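Local structure of beta-microseminoprotein (Homo sapiens, 3IX0) at residues I5-V10 with R16-L21; D35-C40 with E71-I76. The protein is a small, disulfide-rich protein secreted into seminal plasma that forms a homodimer, binds PI16 and probably binds immunoglobulin. All blocks are in the same frame, centred on the assembly; numbering follows the deposited sequence.

Contact 1 of 2, residues I5-V10 with R16-L21; sequences IPNEGV and RKCMDL
G9 crosses R16 with their CA atoms 4.4 Å apart, the paths 7-10 and 16-19 running almost at right angles, 87° between them. The motif is an Asx turn just past strand 2-6: N7 OD1 accepts from G9 N, which stands above the carbonyl plane of the amide. With CG anti to the backbone N (chi1 179°), the N7 amide reaches across to the other segment, where ND2 donates to R16 O over 3.0 Å. The bond is nearly straight, 164° at the hydrogen, and R16 O lies close to the amide plane. ND2 also hydrogen-bonds to Y43 O and E44 O, so its two hydrogens serve three backbone carbonyls. N7 ND2 lies 3.4 Å from C18 SG, which is bonded to C42 in a disulfide. The poorly ordered R16 side chain leads away, toward a salt bridge with E44. A water bridges the segments, donating to N7 OD1 and accepting from M19 N. With an alanine here in place of N7, the carbonyls of R16, Y43 and E44 would probably lose their shared donor, and the G9 turn and the water the OD1 that holds them. G9 CA makes a CH...O contact with K17 O at 3.5 Å. At the outer end the side chains of V10 and M19 cross at a slant, V10 CG2 touching M19 CB at 3.7 Å.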
loop_
_atom_site.group_PDB
_atom_site.type_symbol
_atom_site.label_atom_id
_atom_site.label_comp_id
_atom_site.label_asym_id
_atom_site.label_seq_id
_atom_site.Cartn_x
_atom_site.Cartn_y
_atom_site.Cartn_z
ATOM N N ILE B 5 -7.624 -10.266 1.621
ATOM C CA ILE B 5 -8.107 -11.423 2.351
ATOM C C ILE B 5 -9.101 -12.144 1.465
ATOM O O ILE B 5 -9.613 -11.574 0.489
ATOM C CB ILE B 5 -8.821 -11.027 3.655
ATOM C CG1 ILE B 5 -9.873 -9.962 3.351
ATOM C CG2 ILE B 5 -7.819 -10.533 4.679
ATOM C CD1 ILE B 5 -10.797 -9.620 4.514
ATOM N N PRO B 6 -9.378 -13.404 1.801
ATOM C CA PRO B 6 -10.316 -14.221 1.032
ATOM C C PRO B 6 -11.688 -13.588 1.052
ATOM O O PRO B 6 -12.044 -12.971 2.041
ATOM C CB PRO B 6 -10.374 -15.532 1.830
ATOM C CG PRO B 6 -9.099 -15.562 2.635
ATOM C CD PRO B 6 -8.807 -14.126 2.953
ATOM N N ASN B 7 -12.435 -13.727 -0.035
ATOM C CA ASN B 7 -13.850 -13.406 -0.030
ATOM C C ASN B 7 -14.674 -14.661 0.317
ATOM O O ASN B 7 -14.793 -15.579 -0.484
ATOM C CB ASN B 7 -14.274 -12.857 -1.388
ATOM C CG ASN B 7 -15.750 -12.540 -1.437
ATOM O OD1 ASN B 7 -16.387 -12.432 -0.398
ATOM N ND2 ASN B 7 -16.305 -12.390 -2.643
ATOM N N GLU B 8 -15.235 -14.720 1.512
ATOM C CA GLU B 8 -16.058 -15.878 1.852
ATOM C C GLU B 8 -17.509 -15.689 1.441
ATOM O O GLU B 8 -18.296 -16.628 1.487
ATOM C CB GLU B 8 -15.967 -16.214 3.336
ATOM C CG GLU B 8 -14.671 -16.893 3.704
ATOM C CD GLU B 8 -14.753 -17.579 5.041
ATOM O OE1 GLU B 8 -15.650 -17.211 5.838
ATOM O OE2 GLU B 8 -13.925 -18.485 5.289
ATOM N N GLY B 9 -17.846 -14.472 1.020
ATOM C CA GLY B 9 -19.217 -14.127 0.698
ATOM C C GLY B 9 -20.037 -14.233 1.966
ATOM O O GLY B 9 -19.481 -14.209 3.073
ATOM N N VAL B 10 -21.353 -14.351 1.817
ATOM C CA VAL B 10 -22.223 -14.585 2.965
ATOM C C VAL B 10 -22.903 -15.949 2.843
ATOM O O VAL B 10 -23.800 -16.127 2.019
ATOM C CB VAL B 10 -23.280 -13.476 3.108
ATOM C CG1 VAL B 10 -24.092 -13.678 4.376
ATOM C CG2 VAL B 10 -22.605 -12.110 3.116
ATOM N N ARG B 16 -22.107 -14.297 -4.110
ATOM C CA ARG B 16 -20.845 -14.117 -3.386
ATOM C C ARG B 16 -20.498 -12.653 -3.119
ATOM O O ARG B 16 -19.329 -12.303 -2.919
ATOM C CB ARG B 16 -19.679 -14.787 -4.124
ATOM C CG ARG B 16 -19.877 -16.265 -4.430
ATOM C CD ARG B 16 -20.840 -16.507 -5.594
ATOM N NE ARG B 16 -20.355 -16.045 -6.895
ATOM C CZ ARG B 16 -20.671 -14.874 -7.443
ATOM N NH1 ARG B 16 -21.464 -14.029 -6.799
ATOM N NH2 ARG B 16 -20.190 -14.546 -8.636
ATOM N N LYS B 17 -21.511 -11.799 -3.121
ATOM C CA LYS B 17 -21.317 -10.420 -2.733
ATOM C C LYS B 17 -20.430 -10.367 -1.493
ATOM O O LYS B 17 -20.579 -11.178 -0.593
ATOM C CB LYS B 17 -22.662 -9.767 -2.459
ATOM C CG LYS B 17 -23.556 -9.654 -3.690
ATOM C CD LYS B 17 -24.674 -8.640 -3.482
ATOM C CE LYS B 17 -25.566 -8.559 -4.709
ATOM N NZ LYS B 17 -26.609 -9.614 -4.690
ATOM N N CYS B 18 -19.499 -9.421 -1.454
ATOM C CA CYS B 18 -18.634 -9.259 -0.291
ATOM C C CYS B 18 -19.380 -8.531 0.811
ATOM O O CYS B 18 -20.028 -7.512 0.556
ATOM C CB CYS B 18 -17.370 -8.458 -0.648
ATOM S SG CYS B 18 -16.435 -9.088 -2.069
ATOM N N MET B 19 -19.285 -9.042 2.035
ATOM C CA MET B 19 -19.795 -8.311 3.188
ATOM C C MET B 19 -18.687 -7.526 3.873
ATOM O O MET B 19 -17.598 -8.050 4.104
ATOM C CB MET B 19 -20.455 -9.247 4.199
ATOM C CG MET B 19 -20.899 -8.509 5.463
ATOM S SD MET B 19 -22.244 -9.273 6.392
ATOM C CE MET B 19 -23.652 -8.872 5.354
ATOM N N ASP B 20 -18.965 -6.270 4.205
ATOM C CA ASP B 20 -17.980 -5.451 4.900
ATOM C C ASP B 20 -18.173 -5.551 6.413
ATOM O O ASP B 20 -18.985 -6.336 6.896
ATOM C CB ASP B 20 -17.978 -3.991 4.402
ATOM C CG ASP B 20 -19.221 -3.209 4.812
ATOM O OD1 ASP B 20 -19.890 -3.606 5.781
ATOM O OD2 ASP B 20 -19.524 -2.177 4.166
ATOM N N LEU B 21 -17.416 -4.764 7.159
ATOM C CA LEU B 21 -17.436 -4.884 8.607
ATOM C C LEU B 21 -18.721 -4.297 9.204
ATOM O O LEU B 21 -19.181 -4.744 10.254
ATOM C CB LEU B 21 -16.175 -4.251 9.214
ATOM C CG LEU B 21 -14.857 -4.925 8.795
ATOM C CD1 LEU B 21 -13.636 -4.188 9.352
ATOM C CD2 LEU B 21 -14.839 -6.393 9.213
HETATM O O HOH W 1 -17.629 -11.591 2.122
#

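Contact 2 of 2, residues D35-C40 with E71-I76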
loop_
_atom_site.group_PDB
_atom_site.type_symbol
_atom_site.label_atom_id
_atom_site.label_comp_id
_atom_site.label_asym_id
_atom_site.label_seq_id
_atom_site.Cartn_x
_atom_site.Cartn_y
_atom_site.Cartn_z
ATOM N N ASP B 35 -15.481 4.180 6.483
ATOM C CA ASP B 35 -15.577 5.324 7.375
ATOM C C ASP B 35 -14.279 5.552 8.133
ATOM O O ASP B 35 -14.248 6.254 9.143
ATOM C CB ASP B 35 -16.758 5.160 8.336
ATOM C CG ASP B 35 -18.090 5.333 7.637
ATOM O OD1 ASP B 35 -18.177 6.188 6.727
ATOM O OD2 ASP B 35 -19.051 4.619 7.991
ATOM N N ASN B 36 -13.201 4.948 7.650
ATOM C CA ASN B 36 -11.902 5.147 8.281
ATOM C C ASN B 36 -10.843 5.343 7.215
ATOM O O ASN B 36 -9.746 4.760 7.266
ATOM C CB ASN B 36 -11.563 4.002 9.242
ATOM C CG ASN B 36 -11.180 2.723 8.523
ATOM O OD1 ASN B 36 -11.843 2.291 7.567
ATOM N ND2 ASN B 36 -10.099 2.103 8.984
ATOM N N CYS B 37 -11.197 6.158 6.225
ATOM C CA CYS B 37 -10.231 6.597 5.218
ATOM C C CYS B 37 -9.578 5.425 4.485
ATOM O O CYS B 37 -8.356 5.394 4.305
ATOM C CB CYS B 37 -9.169 7.486 5.874
ATOM S SG CYS B 37 -9.899 9.012 6.566
ATOM N N GLU B 38 -10.399 4.459 4.066
ATOM C CA GLU B 38 -9.911 3.388 3.217
ATOM C C GLU B 38 -10.745 3.256 1.974
ATOM O O GLU B 38 -11.938 3.588 1.946
ATOM C CB GLU B 38 -9.896 2.041 3.950
ATOM C CG GLU B 38 -9.021 2.010 5.198
ATOM C CD GLU B 38 -9.159 0.700 5.968
ATOM O OE1 GLU B 38 -10.164 0.003 5.773
ATOM O OE2 GLU B 38 -8.256 0.363 6.763
ATOM N N THR B 39 -10.107 2.737 0.940
ATOM C CA THR B 39 -10.823 2.316 -0.243
ATOM C C THR B 39 -10.690 0.795 -0.360
ATOM O O THR B 39 -9.578 0.247 -0.362
ATOM C CB THR B 39 -10.332 3.047 -1.522
ATOM O OG1 THR B 39 -10.907 2.418 -2.668
ATOM C CG2 THR B 39 -8.804 2.991 -1.658
ATOM N N CYS B 40 -11.830 0.125 -0.429
ATOM C CA CYS B 40 -11.892 -1.328 -0.520
ATOM C C CYS B 40 -12.494 -1.763 -1.841
ATOM O O CYS B 40 -13.346 -1.073 -2.391
ATOM C CB CYS B 40 -12.766 -1.884 0.609
ATOM S SG CYS B 40 -12.113 -1.587 2.236
ATOM N N GLU B 71 -11.717 14.006 8.674
ATOM C CA GLU B 71 -12.745 14.352 7.699
ATOM C C GLU B 71 -12.195 14.481 6.282
ATOM O O GLU B 71 -12.921 14.299 5.317
ATOM C CB GLU B 71 -13.449 15.654 8.113
ATOM C CG GLU B 71 -12.499 16.860 8.326
ATOM C CD GLU B 71 -11.735 16.849 9.671
ATOM O OE1 GLU B 71 -10.853 17.712 9.849
ATOM O OE2 GLU B 71 -12.004 16.000 10.552
ATOM N N ASP B 72 -10.914 14.791 6.152
ATOM C CA ASP B 72 -10.315 14.915 4.822
ATOM C C ASP B 72 -9.335 13.768 4.565
ATOM O O ASP B 72 -8.579 13.790 3.586
ATOM C CB ASP B 72 -9.557 16.241 4.698
ATOM C CG ASP B 72 -10.487 17.478 4.703
ATOM O OD1 ASP B 72 -11.663 17.374 4.302
ATOM O OD2 ASP B 72 -10.028 18.569 5.098
ATOM N N CYS B 73 -9.322 12.795 5.471
ATOM C CA CYS B 73 -8.406 11.675 5.359
ATOM C C CYS B 73 -7.016 12.127 4.986
ATOM O O CYS B 73 -6.403 11.552 4.086
ATOM C CB CYS B 73 -8.904 10.694 4.303
ATOM S SG CYS B 73 -10.389 9.923 4.792
ATOM N N LYS B 74 -6.519 13.163 5.651
ATOM C CA LYS B 74 -5.158 13.618 5.378
ATOM C C LYS B 74 -4.491 14.277 6.579
ATOM O O LYS B 74 -5.142 14.611 7.569
ATOM C CB LYS B 74 -5.157 14.609 4.207
ATOM C CG LYS B 74 -5.904 15.920 4.507
ATOM C CD LYS B 74 -5.463 17.055 3.587
ATOM C CE LYS B 74 -6.070 18.384 4.030
ATOM N NZ LYS B 74 -5.782 19.486 3.069
ATOM N N TYR B 75 -3.187 14.486 6.466
ATOM C CA TYR B 75 -2.431 15.239 7.458
ATOM C C TYR B 75 -2.119 16.638 6.972
ATOM O O TYR B 75 -1.943 16.866 5.789
ATOM C CB TYR B 75 -1.087 14.582 7.714
ATOM C CG TYR B 75 -1.142 13.362 8.564
ATOM C CD1 TYR B 75 -1.252 12.095 7.989
ATOM C CD2 TYR B 75 -1.061 13.460 9.942
ATOM C CE1 TYR B 75 -1.284 10.955 8.776
ATOM C CE2 TYR B 75 -1.092 12.319 10.747
ATOM C CZ TYR B 75 -1.207 11.082 10.158
ATOM O OH TYR B 75 -1.244 9.973 10.951
ATOM N N ILE B 76 -2.023 17.567 7.908
ATOM C CA ILE B 76 -1.336 18.812 7.655
ATOM C C ILE B 76 -0.059 18.782 8.492
ATOM O O ILE B 76 0.042 18.022 9.457
ATOM C CB ILE B 76 -2.204 20.034 8.004
ATOM C CG1 ILE B 76 -2.670 19.983 9.461
ATOM C CG2 ILE B 76 -3.407 20.105 7.066
ATOM C CD1 ILE B 76 -3.095 21.344 10.010
#
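C37 is joined to C73 by a disulfide, and this covalent link is the whole of the direct contact between 35-40 and 71-76. From C37 CA the CB points toward the other segment and comes within 2.9 Å of C73 SG and 3.6 Å of C73 CB. One bond further, C37 SG lies anti to its own carbonyl carbon (chi1 -63°) and ends on C73 SG, the S-S bond being 2.1 Å long. C73 repeats this first torsion, and the bridge turns through a chi3 of -83°, near the right angle that disulfides prefer. C37 CA and C73 CA are thereby held 5.4 Å apart. Both cysteines have positive phi, each at a bend just before a strand. C73, with K74, forms a G1 beta bulge opposite K69. The C37 end is the more deeply buried, its side chain resting on V53. The bridge thus ties the entry of strand 38-42, in the four-stranded sheet, to the entry of strand 74-79, which pairs with 64-69; C37 also shares a backbone hydrogen bond with L52, in the link between strands 46-51 and 55-58.

Overall arrangement
Both contacts reach the four-stranded antiparallel sheet, contact 1 from strand 2-6, outermost in the sheet within this chain, and contact 2 from strand 38-42, with 46-51 lying between these two. They follow one another along the chain. Their centres are about 22 Å apart and their nearest atoms about 7 Å, so they do not touch. Contact 1 lies far out, about 19 Å from the centre of the chain, whereas contact 2 is about 5 Å from it, where the two halves of the elongated molecule meet. Strand 38-42 runs from just after C37 to C42, the disulfide partner of C18, and so joins the two contacts. At the start of segment 5-10, I5 and P6 pack on E91 and S90 of the second subunit.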